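Local coordinates for nodulation fucosyltransferase NodZ (Bradyrhizobium sp., PDB 2HHC), which is a nodulation fucosyltransferase of the NodZ family, with the two-domain GT-B glycosyltransferase fold, at residues P92-D95 with C96-R99; E119-A123 with N124-C128. All coordinates share one frame; numbering follows the deposited sequence.

Interaction 1. Residues P92-D95 with C96-R99; sequences PSID and CINR
Ser93 and Cys96 are joined by a backbone hydrogen bond, Cys96 N to Ser93 O at 3.0 Å. Its N-H...O angle of 156° is fairly straight, but the donor stands above the carbonyl plane of Ser93, 66° out of it. One residue earlier the same i to i+3 spacing recurs, with Asp95 N bonded to Pro92 O at 2.9 Å, so the segment forms two overlapping beta turns. Among the side chains, Cys96 turns back over the first of them: with SG beside its own backbone N (chi1 -72°), the sulfur comes within 3.6 Å of Pro92 O. Trp88 and Arg91 also touch this cysteine. Ile97 CG1 comes within 3.5 Å of Ile94 O, while Ile94 CD1 reaches that same CG1 only loosely, at 4.4 Å. Arg99, at the end of the segment, is held by a salt bridge to Glu107, a hydrogen bond to Asp129 O and a cation-pi contact with Trp88. Successive i to i+3 bonds are characteristic of overlapping beta turns in a surface loop, here the one between strand 84-85 and helix 101-116.

Interaction 2. Residues E119-A123 with N124-C128; sequences EDSEA and NTIVC
The backbone runs extended through Asp120 and Ser121, bends at Glu122 and again at Asn124, then enters strand 125-128, with no hydrogen bond between 119-123 and 124-128. What bridges them is apolar: Ile126 CD1 lies 3.9 Å from Ser121 CB and 4.1 Å from Ala123 CB, so one methyl meets two residues of the incoming loop. Phe85 touches all three of these side chains, and Tyr28 of helix 15-32 also packs on Ile126. Ser121 uses its hydroxyl locally. With OG anti to the backbone N (chi1 177°), it accepts from Ala123 N at 3.0 Å and an N-H...O angle of 153°, closing an ST turn that holds the bend beside the isoleucine. Asn124 ND2 bonds to Gly82 O. Asp120 forms salt bridges to Arg5 through OD2 and to Arg34 through OD1, and Arg34 also bonds to Ala123 O. The chemistry implies a division of labour: the ST turn shapes the loop, the Ile126 methyl packs it against the strand it leads into, and its charged and amide groups tie it to neighbouring segments.

Interaction 1 precedes interaction 2 along the chain, and helix 101-116 runs between them. Their centres are 20 Å apart and their nearest atoms about 6 Å, without touching, although both lie on the same side of the chain's centre. Interaction 1 belongs to the exposed loop that leaves strand 84-85, whereas interaction 2 leads into strand 125-128, which lies parallel and next to strand 84-85 in the sheet that also contains strand 6-10. Together they mark the two connections of a beta-alpha-beta unit: strand 84-85, the surface turns, helix 101-116, then the return into strand 125-128. This places both in the N-terminal Rossmann-like domain expected for a GT-B protein, one at its surface and the other partly buried.

Interaction 1. Residues P92-D95 with C96-R99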
ATOM      1  N   PRO A  92     -29.351  10.903   3.147  1.00 29.80           N
ATOM      2  CA  PRO A  92     -29.496  11.549   1.848  1.00 30.04           C
ATOM      3  C   PRO A  92     -28.198  12.142   1.352  1.00 30.02           C
ATOM      4  O   PRO A  92     -27.364  12.545   2.177  1.00 29.29           O
ATOM      5  CB  PRO A  92     -30.492  12.639   2.138  1.00 30.15           C
ATOM      6  CG  PRO A  92     -31.316  12.104   3.281  1.00 31.03           C
ATOM      7  CD  PRO A  92     -30.285  11.448   4.136  1.00 30.31           C
ATOM      8  N   SER A  93     -28.008  12.183   0.035  1.00 29.89           N
ATOM      9  CA  SER A  93     -26.750  12.679  -0.529  1.00 29.45           C
ATOM     10  C   SER A  93     -26.390  14.101  -0.120  1.00 29.15           C
ATOM     11  O   SER A  93     -25.214  14.393   0.133  1.00 29.11           O
ATOM     12  CB  SER A  93     -26.825  12.569  -2.062  0.50 30.69           C
ATOM     13  OG  SER A  93     -26.865  11.190  -2.438  0.50 32.15           O
ATOM     14  N   ILE A  94     -27.372  14.978   0.029  1.00 27.76           N
ATOM     15  CA  ILE A  94     -27.073  16.342   0.518  1.00 28.30           C
ATOM     16  C   ILE A  94     -26.454  16.311   1.935  1.00 29.24           C
ATOM     17  O   ILE A  94     -25.632  17.190   2.313  1.00 28.68           O
ATOM     18  CB  ILE A  94     -28.315  17.252   0.404  1.00 28.06           C
ATOM     19  CG1 ILE A  94     -27.974  18.743   0.664  1.00 28.82           C
ATOM     20  CG2 ILE A  94     -29.376  16.852   1.369  1.00 28.35           C
ATOM     21  CD1 ILE A  94     -27.045  19.352  -0.376  1.00 31.04           C
ATOM     22  N   ASP A  95     -26.836  15.315   2.719  1.00 28.35           N
ATOM     23  CA  ASP A  95     -26.307  15.182   4.079  1.00 30.00           C
ATOM     24  C   ASP A  95     -24.968  14.515   4.125  1.00 30.69           C
ATOM     25  O   ASP A  95     -24.371  14.414   5.198  1.00 33.70           O
ATOM     26  CB  ASP A  95     -27.265  14.343   4.966  1.00 30.55           C
ATOM     27  CG  ASP A  95     -28.555  15.040   5.339  1.00 33.20           C
ATOM     28  OD1 ASP A  95     -28.871  16.189   5.000  1.00 30.74           O
ATOM     29  OD2 ASP A  95     -29.366  14.385   6.054  1.00 41.91           O
ATOM     30  N   CYS A  96     -24.460  14.053   2.978  1.00 29.62           N
ATOM     31  CA  CYS A  96     -23.196  13.334   2.910  1.00 29.86           C
ATOM     32  C   CYS A  96     -22.075  14.215   2.327  1.00 28.52           C
ATOM     33  O   CYS A  96     -20.934  13.776   2.246  1.00 30.05           O
ATOM     34  CB  CYS A  96     -23.346  12.059   2.072  1.00 29.71           C
ATOM     35  SG  CYS A  96     -24.317  10.799   2.979  1.00 32.68           S
ATOM     36  N   ILE A  97     -22.401  15.456   2.001  1.00 30.61           N
ATOM     37  CA  ILE A  97     -21.386  16.430   1.534  1.00 29.62           C
ATOM     38  C   ILE A  97     -20.331  16.597   2.637  1.00 29.37           C
ATOM     39  O   ILE A  97     -19.137  16.609   2.360  1.00 32.47           O
ATOM     40  CB  ILE A  97     -22.023  17.758   1.172  1.00 30.29           C
ATOM     41  CG1 ILE A  97     -23.003  17.668  -0.006  1.00 33.34           C
ATOM     42  CG2 ILE A  97     -20.974  18.817   0.832  1.00 31.41           C
ATOM     43  CD1 ILE A  97     -22.368  17.345  -1.300  1.00 34.16           C
ATOM     44  N   ASN A  98     -20.769  16.762   3.888  1.00 28.54           N
ATOM     45  CA  ASN A  98     -19.859  16.906   5.033  1.00 29.00           C
ATOM     46  C   ASN A  98     -19.340  15.537   5.464  1.00 29.25           C
ATOM     47  O   ASN A  98     -20.118  14.729   5.980  1.00 30.36           O
ATOM     48  CB  ASN A  98     -20.609  17.422   6.241  1.00 28.77           C
ATOM     49  CG  ASN A  98     -19.709  17.809   7.383  1.00 29.48           C
ATOM     50  OD1 ASN A  98     -18.544  18.190   7.216  1.00 31.66           O
ATOM     51  ND2 ASN A  98     -20.268  17.739   8.571  1.00 30.17           N
ATOM     52  N   ARG A  99     -18.069  15.270   5.238  1.00 29.43           N
ATOM     53  CA  ARG A  99     -17.467  13.986   5.628  1.00 29.56           C
ATOM     54  C   ARG A  99     -16.130  14.230   6.326  1.00 29.87           C
ATOM     55  O   ARG A  99     -15.091  13.958   5.751  1.00 31.55           O
ATOM     56  CB  ARG A  99     -17.394  13.051   4.412  1.00 29.68           C
ATOM     57  CG  ARG A  99     -16.945  11.630   4.744  1.00 30.29           C
ATOM     58  CD  ARG A  99     -17.051  10.633   3.617  1.00 30.35           C
ATOM     59  NE  ARG A  99     -16.428   9.377   4.046  1.00 30.11           N
ATOM     60  CZ  ARG A  99     -16.975   8.499   4.866  1.00 30.22           C
ATOM     61  NH1 ARG A  99     -18.208   8.661   5.275  1.00 30.36           N
ATOM     62  NH2 ARG A  99     -16.295   7.450   5.264  1.00 31.11           N
TER

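Interaction 2. Residues E119-A123 with N124-C128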
ATOM      1  N   GLU A 119     -22.028 -12.408  13.538  1.00 39.66           N
ATOM      2  CA  GLU A 119     -23.099 -12.372  12.556  1.00 38.74           C
ATOM      3  C   GLU A 119     -22.772 -11.381  11.440  1.00 37.21           C
ATOM      4  O   GLU A 119     -22.246 -10.296  11.683  1.00 36.39           O
ATOM      5  CB  GLU A 119     -24.421 -11.988  13.222  1.00 38.82           C
ATOM      6  N   ASP A 120     -23.066 -11.783  10.209  1.00 35.81           N
ATOM      7  CA  ASP A 120     -23.013 -10.901   9.050  1.00 35.38           C
ATOM      8  C   ASP A 120     -23.953  -9.720   9.229  1.00 34.22           C
ATOM      9  O   ASP A 120     -25.028  -9.842   9.818  1.00 34.43           O
ATOM     10  CB  ASP A 120     -23.437 -11.737   7.837  1.00 35.66           C
ATOM     11  CG  ASP A 120     -23.331 -11.005   6.502  1.00 35.74           C
ATOM     12  OD1 ASP A 120     -22.595 -10.038   6.311  1.00 31.60           O
ATOM     13  OD2 ASP A 120     -24.003 -11.539   5.598  1.00 40.27           O
ATOM     14  N   SER A 121     -23.544  -8.563   8.719  1.00 32.51           N
ATOM     15  CA  SER A 121     -24.436  -7.434   8.668  1.00 32.98           C
ATOM     16  C   SER A 121     -25.662  -7.752   7.801  1.00 33.07           C
ATOM     17  O   SER A 121     -25.547  -8.392   6.767  1.00 33.29           O
ATOM     18  CB  SER A 121     -23.731  -6.188   8.100  1.00 33.57           C
ATOM     19  OG  SER A 121     -24.627  -5.119   7.997  1.00 33.83           O
ATOM     20  N   GLU A 122     -26.822  -7.239   8.187  1.00 32.15           N
ATOM     21  CA  GLU A 122     -27.993  -7.281   7.307  1.00 33.27           C
ATOM     22  C   GLU A 122     -27.905  -6.314   6.115  1.00 32.16           C
ATOM     23  O   GLU A 122     -28.668  -6.448   5.178  1.00 32.38           O
ATOM     24  CB  GLU A 122     -29.291  -7.057   8.101  0.50 33.67           C
ATOM     25  CG  GLU A 122     -29.603  -8.199   9.052  0.50 35.29           C
ATOM     26  CD  GLU A 122     -29.582  -9.541   8.344  0.50 38.53           C
ATOM     27  OE1 GLU A 122     -30.461  -9.755   7.488  0.50 39.95           O
ATOM     28  OE2 GLU A 122     -28.672 -10.359   8.615  0.50 41.35           O
ATOM     29  N   ALA A 123     -27.021  -5.313   6.144  1.00 32.49           N
ATOM     30  CA  ALA A 123     -26.856  -4.425   5.018  1.00 31.45           C
ATOM     31  C   ALA A 123     -26.482  -5.162   3.755  1.00 30.75           C
ATOM     32  O   ALA A 123     -25.695  -6.113   3.788  1.00 31.94           O
ATOM     33  CB  ALA A 123     -25.807  -3.361   5.332  1.00 32.12           C
ATOM     34  N   ASN A 124     -27.058  -4.745   2.636  1.00 29.37           N
ATOM     35  CA  ASN A 124     -26.768  -5.376   1.368  1.00 29.60           C
ATOM     36  C   ASN A 124     -25.446  -4.920   0.757  1.00 29.32           C
ATOM     37  O   ASN A 124     -24.853  -5.652  -0.040  1.00 29.98           O
ATOM     38  CB  ASN A 124     -27.921  -5.198   0.374  1.00 28.60           C
ATOM     39  CG  ASN A 124     -29.119  -5.988   0.777  1.00 29.22           C
ATOM     40  OD1 ASN A 124     -28.979  -7.122   1.213  1.00 29.26           O
ATOM     41  ND2 ASN A 124     -30.297  -5.410   0.653  1.00 32.99           N
ATOM     42  N   THR A 125     -25.005  -3.711   1.104  1.00 29.18           N
ATOM     43  CA  THR A 125     -23.708  -3.162   0.661  1.00 29.12           C
ATOM     44  C   THR A 125     -22.963  -2.599   1.851  1.00 29.95           C
ATOM     45  O   THR A 125     -23.493  -1.728   2.560  1.00 29.51           O
ATOM     46  CB  THR A 125     -23.921  -2.088  -0.425  1.00 29.88           C
ATOM     47  OG1 THR A 125     -24.511  -2.679  -1.586  1.00 31.10           O
ATOM     48  CG2 THR A 125     -22.590  -1.434  -0.867  1.00 30.07           C
ATOM     49  N   ILE A 126     -21.741  -3.095   2.076  1.00 29.63           N
ATOM     50  CA  ILE A 126     -20.814  -2.539   3.078  1.00 29.05           C
ATOM     51  C   ILE A 126     -19.945  -1.539   2.346  1.00 30.42           C
ATOM     52  O   ILE A 126     -19.255  -1.922   1.390  1.00 31.49           O
ATOM     53  CB  ILE A 126     -19.933  -3.631   3.688  1.00 29.96           C
ATOM     54  CG1 ILE A 126     -20.773  -4.837   4.173  1.00 31.72           C
ATOM     55  CG2 ILE A 126     -19.058  -3.071   4.795  1.00 30.81           C
ATOM     56  CD1 ILE A 126     -21.860  -4.577   5.079  1.00 30.95           C
ATOM     57  N   VAL A 127     -19.902  -0.296   2.802  1.00 30.29           N
ATOM     58  CA  VAL A 127     -19.057   0.700   2.133  1.00 29.82           C
ATOM     59  C   VAL A 127     -17.863   0.945   3.028  1.00 30.18           C
ATOM     60  O   VAL A 127     -18.001   1.455   4.155  1.00 31.52           O
ATOM     61  CB  VAL A 127     -19.790   2.046   1.873  1.00 31.29           C
ATOM     62  CG1 VAL A 127     -18.831   3.002   1.085  1.00 31.96           C
ATOM     63  CG2 VAL A 127     -21.084   1.800   1.169  1.00 31.28           C
ATOM     64  N   CYS A 128     -16.673   0.562   2.566  1.00 31.17           N
ATOM     65  CA  CYS A 128     -15.443   0.760   3.278  1.00 30.06           C
ATOM     66  C   CYS A 128     -14.722   1.999   2.759  1.00 30.45           C
ATOM     67  O   CYS A 128     -14.201   1.962   1.665  1.00 32.88           O
ATOM     68  CB  CYS A 128     -14.505  -0.459   3.135  1.00 31.14           C
ATOM     69  SG  CYS A 128     -15.183  -2.011   3.764  1.00 32.23           S
TER